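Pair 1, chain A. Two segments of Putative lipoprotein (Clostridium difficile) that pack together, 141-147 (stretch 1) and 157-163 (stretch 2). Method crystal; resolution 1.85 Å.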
# COMPACT_ATOMS: atom_id res chain seq x y z
N ASP A 141 21.45 -5.62 17.35
CA ASP A 141 22.18 -6.59 16.53
C ASP A 141 21.77 -8.04 16.76
O ASP A 141 22.41 -8.97 16.27
CB ASP A 141 23.70 -6.42 16.71
CG ASP A 141 24.45 -6.49 15.40
OD1 ASP A 141 23.85 -6.13 14.36
OD2 ASP A 141 25.63 -6.91 15.42
N VAL A 142 20.70 -8.24 17.52
CA VAL A 142 20.19 -9.57 17.80
C VAL A 142 18.92 -9.76 16.99
O VAL A 142 17.99 -9.00 17.13
CB VAL A 142 19.83 -9.74 19.30
CG1 VAL A 142 19.28 -11.14 19.56
CG2 VAL A 142 21.03 -9.47 20.18
N THR A 143 18.90 -10.77 16.12
CA THR A 143 17.68 -11.13 15.40
C THR A 143 16.94 -12.16 16.24
O THR A 143 17.49 -13.21 16.59
CB THR A 143 17.97 -11.66 13.99
OG1 THR A 143 18.61 -10.63 13.23
CG2 THR A 143 16.68 -12.10 13.27
N PHE A 144 15.70 -11.85 16.58
CA PHE A 144 14.93 -12.73 17.44
C PHE A 144 13.56 -13.03 16.84
O PHE A 144 13.02 -12.25 16.05
CB PHE A 144 14.78 -12.09 18.83
CG PHE A 144 14.22 -10.70 18.80
CD1 PHE A 144 12.85 -10.48 18.77
CD2 PHE A 144 15.07 -9.60 18.79
CE1 PHE A 144 12.34 -9.19 18.72
CE2 PHE A 144 14.57 -8.31 18.74
CZ PHE A 144 13.20 -8.11 18.72
N TYR A 145 13.01 -14.19 17.22
CA TYR A 145 11.60 -14.44 17.00
C TYR A 145 10.85 -13.74 18.12
O TYR A 145 11.27 -13.76 19.27
CB TYR A 145 11.29 -15.93 17.05
CG TYR A 145 11.60 -16.71 15.79
CD1 TYR A 145 10.69 -16.73 14.73
CD2 TYR A 145 12.77 -17.44 15.67
CE1 TYR A 145 10.97 -17.45 13.57
CE2 TYR A 145 13.05 -18.18 14.52
CZ TYR A 145 12.14 -18.18 13.48
OH TYR A 145 12.42 -18.89 12.34
N LYS A 146 9.74 -13.10 17.78
CA LYS A 146 8.85 -12.53 18.78
C LYS A 146 7.55 -13.32 18.68
O LYS A 146 6.86 -13.23 17.67
CB LYS A 146 8.60 -11.07 18.47
CG LYS A 146 7.68 -10.35 19.45
CD LYS A 146 7.41 -8.95 18.92
CE LYS A 146 6.69 -8.08 19.93
NZ LYS A 146 6.54 -6.69 19.40
N ILE A 147 7.25 -14.11 19.70
CA ILE A 147 6.08 -14.98 19.68
C ILE A 147 4.96 -14.36 20.52
O ILE A 147 5.15 -14.06 21.70
CB ILE A 147 6.41 -16.39 20.23
CG1 ILE A 147 7.68 -16.95 19.57
CG2 ILE A 147 5.20 -17.33 20.08
CD1 ILE A 147 7.61 -17.08 18.06
N ASP A 157 4.26 -11.20 24.77
CA ASP A 157 5.25 -11.28 23.71
C ASP A 157 6.51 -11.91 24.28
O ASP A 157 7.07 -11.42 25.27
CB ASP A 157 5.54 -9.90 23.13
CG ASP A 157 4.42 -9.37 22.24
OD1 ASP A 157 3.74 -10.19 21.58
OD2 ASP A 157 4.21 -8.14 22.21
N ILE A 158 6.93 -13.02 23.68
CA ILE A 158 8.13 -13.71 24.11
C ILE A 158 9.17 -13.55 23.01
O ILE A 158 8.91 -13.91 21.86
CB ILE A 158 7.88 -15.23 24.29
CG1 ILE A 158 6.59 -15.49 25.07
CG2 ILE A 158 9.10 -15.90 24.93
CD1 ILE A 158 6.65 -15.08 26.52
N LYS A 159 10.34 -13.02 23.34
CA LYS A 159 11.41 -12.89 22.37
C LYS A 159 12.42 -14.01 22.55
O LYS A 159 12.93 -14.22 23.65
CB LYS A 159 12.05 -11.51 22.46
CG LYS A 159 11.04 -10.40 22.21
CD LYS A 159 11.64 -9.01 22.25
CE LYS A 159 10.57 -7.98 21.88
NZ LYS A 159 11.07 -6.58 21.97
N VAL A 160 12.68 -14.73 21.46
CA VAL A 160 13.59 -15.87 21.47
C VAL A 160 14.74 -15.62 20.49
O VAL A 160 14.49 -15.35 19.32
CB VAL A 160 12.85 -17.16 21.05
CG1 VAL A 160 13.80 -18.34 21.00
CG2 VAL A 160 11.65 -17.43 21.97
N ASP A 161 15.99 -15.71 20.96
CA ASP A 161 17.16 -15.62 20.07
C ASP A 161 17.04 -16.62 18.92
O ASP A 161 16.86 -17.82 19.14
CB ASP A 161 18.46 -15.89 20.84
CG ASP A 161 19.70 -15.63 19.99
OD1 ASP A 161 19.94 -16.39 19.03
OD2 ASP A 161 20.44 -14.66 20.29
N SER A 162 17.12 -16.12 17.69
CA SER A 162 16.79 -16.94 16.52
C SER A 162 17.82 -18.05 16.24
O SER A 162 17.54 -19.00 15.51
CB SER A 162 16.62 -16.06 15.28
OG SER A 162 17.85 -15.42 14.98
N LYS A 163 19.02 -17.92 16.82
CA LYS A 163 20.04 -18.95 16.66
C LYS A 163 20.19 -19.80 17.92
O LYS A 163 20.23 -21.04 17.84
CB LYS A 163 21.39 -18.34 16.28
CG LYS A 163 21.44 -17.61 14.95
CD LYS A 163 22.88 -17.16 14.67
CE LYS A 163 22.96 -15.93 13.78
NZ LYS A 163 22.67 -16.19 12.34
O HOH W 1 9.03 -4.72 19.83

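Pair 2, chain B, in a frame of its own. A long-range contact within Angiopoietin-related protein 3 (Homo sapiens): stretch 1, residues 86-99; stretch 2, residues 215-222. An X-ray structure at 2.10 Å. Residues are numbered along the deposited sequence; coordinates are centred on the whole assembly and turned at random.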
# COMPACT_ATOMS: atom_id res chain seq x y z
N LYS B 86 2.03 7.11 -20.23
CA LYS B 86 2.38 5.80 -19.71
C LYS B 86 1.42 4.72 -20.23
O LYS B 86 1.86 3.62 -20.59
CB LYS B 86 2.40 5.83 -18.19
CG LYS B 86 3.64 6.54 -17.63
CD LYS B 86 3.64 6.52 -16.11
CE LYS B 86 4.82 7.28 -15.54
NZ LYS B 86 4.87 8.65 -16.07
N ILE B 87 0.12 5.03 -20.33
CA ILE B 87 -0.83 4.05 -20.87
C ILE B 87 -0.48 3.72 -22.31
O ILE B 87 -0.49 2.55 -22.71
CB ILE B 87 -2.28 4.56 -20.75
CG1 ILE B 87 -2.69 4.68 -19.30
CG2 ILE B 87 -3.24 3.61 -21.47
CD1 ILE B 87 -3.65 5.83 -19.06
N TYR B 88 -0.16 4.75 -23.11
CA TYR B 88 0.18 4.50 -24.50
C TYR B 88 1.48 3.70 -24.61
O TYR B 88 1.60 2.86 -25.50
CB TYR B 88 0.28 5.81 -25.30
CG TYR B 88 0.57 5.56 -26.77
CD1 TYR B 88 -0.43 5.14 -27.63
CD2 TYR B 88 1.86 5.71 -27.28
CE1 TYR B 88 -0.18 4.87 -28.96
CE2 TYR B 88 2.13 5.44 -28.63
CZ TYR B 88 1.10 5.03 -29.46
OH TYR B 88 1.34 4.76 -30.79
N SER B 89 2.43 3.94 -23.70
CA SER B 89 3.66 3.15 -23.68
C SER B 89 3.35 1.67 -23.52
O SER B 89 4.03 0.81 -24.11
CB SER B 89 4.57 3.62 -22.55
OG SER B 89 5.27 4.78 -22.92
N ILE B 90 2.35 1.34 -22.73
CA ILE B 90 1.94 -0.05 -22.59
C ILE B 90 1.26 -0.54 -23.86
O ILE B 90 1.65 -1.56 -24.44
CB ILE B 90 1.04 -0.21 -21.35
CG1 ILE B 90 1.84 0.17 -20.09
CG2 ILE B 90 0.46 -1.62 -21.29
CD1 ILE B 90 0.98 0.38 -18.84
N VAL B 91 0.26 0.20 -24.33
CA VAL B 91 -0.60 -0.31 -25.40
C VAL B 91 0.08 -0.17 -26.77
O VAL B 91 0.18 -1.13 -27.53
CB VAL B 91 -1.97 0.38 -25.36
CG1 VAL B 91 -2.83 -0.05 -26.56
CG2 VAL B 91 -2.68 0.05 -24.05
N LYS B 92 0.53 1.04 -27.11
CA LYS B 92 1.18 1.33 -28.40
C LYS B 92 0.20 0.98 -29.52
O LYS B 92 -0.92 1.52 -29.51
CB LYS B 92 2.53 0.64 -28.47
CG LYS B 92 3.64 1.49 -27.87
CD LYS B 92 4.98 0.77 -27.89
CE LYS B 92 5.93 1.41 -26.89
NZ LYS B 92 6.31 0.46 -25.82
N GLN B 93 0.56 0.13 -30.48
CA GLN B 93 -0.28 -0.19 -31.62
C GLN B 93 -1.09 -1.47 -31.42
O GLN B 93 -1.74 -1.94 -32.36
CB GLN B 93 0.57 -0.32 -32.90
CG GLN B 93 1.50 0.85 -33.19
CD GLN B 93 2.54 0.54 -34.28
OE1 GLN B 93 2.38 -0.40 -35.06
NE2 GLN B 93 3.58 1.36 -34.35
N SER B 94 -1.06 -2.05 -30.23
CA SER B 94 -1.66 -3.35 -29.97
C SER B 94 -3.15 -3.22 -29.67
O SER B 94 -3.63 -2.20 -29.17
CB SER B 94 -0.95 -4.05 -28.81
OG SER B 94 0.42 -4.28 -29.11
N ASN B 95 -3.89 -4.28 -29.99
CA ASN B 95 -5.28 -4.40 -29.55
C ASN B 95 -5.26 -4.86 -28.09
O ASN B 95 -4.69 -5.90 -27.77
CB ASN B 95 -6.02 -5.38 -30.46
CG ASN B 95 -7.47 -5.61 -30.07
OD1 ASN B 95 -8.15 -4.69 -29.58
ND2 ASN B 95 -7.96 -6.81 -30.30
N TYR B 96 -5.83 -4.05 -27.19
CA TYR B 96 -5.87 -4.36 -25.77
C TYR B 96 -7.32 -4.47 -25.32
O TYR B 96 -8.26 -4.08 -26.02
CB TYR B 96 -5.16 -3.28 -24.92
CG TYR B 96 -3.77 -3.63 -24.41
CD1 TYR B 96 -2.74 -3.89 -25.29
CD2 TYR B 96 -3.49 -3.66 -23.04
CE1 TYR B 96 -1.47 -4.19 -24.83
CE2 TYR B 96 -2.21 -3.95 -22.56
CZ TYR B 96 -1.21 -4.22 -23.48
OH TYR B 96 0.08 -4.53 -23.07
N VAL B 97 -7.49 -5.00 -24.10
CA VAL B 97 -8.80 -5.21 -23.49
C VAL B 97 -8.93 -4.24 -22.33
O VAL B 97 -8.04 -4.17 -21.47
CB VAL B 97 -8.95 -6.67 -23.00
CG1 VAL B 97 -10.26 -6.86 -22.21
CG2 VAL B 97 -8.85 -7.64 -24.18
N LEU B 98 -10.03 -3.49 -22.29
CA LEU B 98 -10.30 -2.57 -21.20
C LEU B 98 -11.44 -3.09 -20.35
O LEU B 98 -12.51 -3.41 -20.88
CB LEU B 98 -10.62 -1.16 -21.71
CG LEU B 98 -11.21 -0.18 -20.68
CD1 LEU B 98 -10.12 0.40 -19.78
CD2 LEU B 98 -12.01 0.95 -21.34
N ARG B 99 -11.23 -3.16 -19.03
CA ARG B 99 -12.28 -3.54 -18.10
C ARG B 99 -12.61 -2.35 -17.21
O ARG B 99 -11.70 -1.70 -16.67
CB ARG B 99 -11.88 -4.74 -17.25
CG ARG B 99 -12.86 -5.08 -16.12
CD ARG B 99 -12.52 -6.43 -15.52
NE ARG B 99 -13.30 -6.66 -14.30
CZ ARG B 99 -14.22 -7.61 -14.19
NH1 ARG B 99 -14.46 -8.41 -15.22
NH2 ARG B 99 -14.89 -7.75 -13.05
N LYS B 215 -12.74 1.49 -11.13
CA LYS B 215 -11.45 1.01 -11.59
C LYS B 215 -11.49 0.92 -13.10
O LYS B 215 -12.49 0.50 -13.68
CB LYS B 215 -11.11 -0.37 -11.03
CG LYS B 215 -10.68 -0.42 -9.56
CD LYS B 215 -10.56 -1.87 -9.12
CE LYS B 215 -10.21 -1.99 -7.64
NZ LYS B 215 -9.42 -3.22 -7.36
N MET B 216 -10.39 1.30 -13.74
CA MET B 216 -10.17 1.03 -15.15
C MET B 216 -8.92 0.17 -15.28
O MET B 216 -7.87 0.52 -14.74
CB MET B 216 -10.04 2.34 -15.94
CG MET B 216 -11.20 3.31 -15.67
SD MET B 216 -11.14 4.81 -16.68
CE MET B 216 -11.32 4.07 -18.30
N LEU B 217 -9.05 -0.96 -15.99
CA LEU B 217 -8.01 -1.98 -16.05
C LEU B 217 -7.78 -2.43 -17.49
O LEU B 217 -8.74 -2.65 -18.23
CB LEU B 217 -8.39 -3.19 -15.19
CG LEU B 217 -8.54 -2.88 -13.70
CD1 LEU B 217 -9.95 -3.20 -13.23
CD2 LEU B 217 -7.49 -3.63 -12.89
N ILE B 218 -6.51 -2.65 -17.86
CA ILE B 218 -6.19 -3.10 -19.22
C ILE B 218 -5.29 -4.33 -19.18
O ILE B 218 -4.55 -4.55 -18.21
CB ILE B 218 -5.53 -1.99 -20.07
CG1 ILE B 218 -4.11 -1.70 -19.59
CG2 ILE B 218 -6.39 -0.73 -20.07
CD1 ILE B 218 -3.42 -0.58 -20.39
N HIS B 219 -5.35 -5.12 -20.25
CA HIS B 219 -4.39 -6.19 -20.47
C HIS B 219 -4.34 -6.51 -21.96
O HIS B 219 -5.32 -6.26 -22.67
CB HIS B 219 -4.72 -7.44 -19.63
CG HIS B 219 -5.88 -8.25 -20.13
ND1 HIS B 219 -5.85 -8.97 -21.31
CD2 HIS B 219 -7.08 -8.52 -19.56
CE1 HIS B 219 -7.00 -9.61 -21.46
NE2 HIS B 219 -7.76 -9.35 -20.42
N PRO B 220 -3.22 -7.01 -22.47
CA PRO B 220 -3.14 -7.33 -23.91
C PRO B 220 -4.12 -8.40 -24.32
O PRO B 220 -4.52 -9.26 -23.53
CB PRO B 220 -1.69 -7.82 -24.08
CG PRO B 220 -1.23 -8.19 -22.72
CD PRO B 220 -1.94 -7.24 -21.79
N THR B 221 -4.51 -8.35 -25.60
CA THR B 221 -5.36 -9.39 -26.17
C THR B 221 -4.62 -10.72 -26.26
O THR B 221 -5.18 -11.77 -25.93
CB THR B 221 -5.86 -8.96 -27.54
OG1 THR B 221 -6.93 -8.02 -27.37
CG2 THR B 221 -6.37 -10.15 -28.31
N ASP B 222 -3.37 -10.69 -26.71
CA ASP B 222 -2.56 -11.89 -26.73
C ASP B 222 -1.19 -11.58 -26.12
O ASP B 222 -0.42 -12.48 -25.80
CB ASP B 222 -2.42 -12.43 -28.15
CG ASP B 222 -1.84 -13.83 -28.20
OD1 ASP B 222 -2.07 -14.61 -27.24
OD2 ASP B 222 -1.16 -14.16 -29.19

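Pair 1 and pair 2 share an antiparallel two-stranded arrangement, and 14 residues superpose with a backbone RMSD of 0.6 Å. The strands run at 142° in pair 1 and 160° in pair 2, and their axes approach to 4.4 and 4.6 Å. The hydrogen-bonded pairs Y145(A)–V160(A) and I147(A)–I158(A) match V97(B)–H219(B) and R99(B)–L217(B), each closed by two backbone hydrogen bonds. In pair 1 these include V160(A) N to Y145(A) O at 2.8 Å and I147(A) N to I158(A) O at 2.7 Å; in pair 2, V97(B) N to H219(B) O at 2.9 Å and R99(B) N to L217(B) O at 2.7 Å.

The ladder ends in the same way in both. S162(A) and T221(B) superpose, as do T143(A) and N95(B), and each hydroxyl residue gives two hydrogen bonds to one carbonyl. S162(A) N and OG lie 3.1 and 2.8 Å from T143(A) O; T221(B) N and OG1 lie 3.3 and 3.1 Å from N95(B) O. The side chain thus reinforces the last backbone link where the second strand gives way to loop.

The side chains around this frame differ most at the aromatic position, where F144(A) matches Y96(B) but the side-chain centres fall 4.5 Å apart. With chi1 at 53°, the F144(A) ring meets the aliphatic part of K159(A), whose CD sits 4.1 Å from the ring centroid, off-centre. Y96(B), with chi1 at -103°, instead brings its ring over P220(B), whose CA stands 3.5 Å from the centroid and almost on the ring normal. The edge of the same ring reaches I218(B), CD2 to CB at 4.0 Å.

On the face bearing K146(A) and K159(A), two extended lysines run alongside each other, CE to CE at 4.3 Å. Their ammonium groups share a water, 3.2 Å from K146(A) NZ and, more weakly, 3.5 Å from K159(A) NZ, while a long salt bridge joins K146(A) NZ to D157(A) OD2 at 3.9 Å. The matching L98(B), I218(B) and M216(B) make an apolar cluster: L98(B) CD1 lies 3.9 Å from I218(B) CG2 and 4.1 Å from M216(B) CE. I218(B) also meets the preceding helix, its CD1 3.8 Å from V91(B) CG2.

Across the sheet, Y145(A) and V160(A) approach through CB atoms 4.5 Å apart. At the matching positions the aromatic residue changes strand: V97(B) CB lies over the H219(B) ring, 4.0 Å from its centroid.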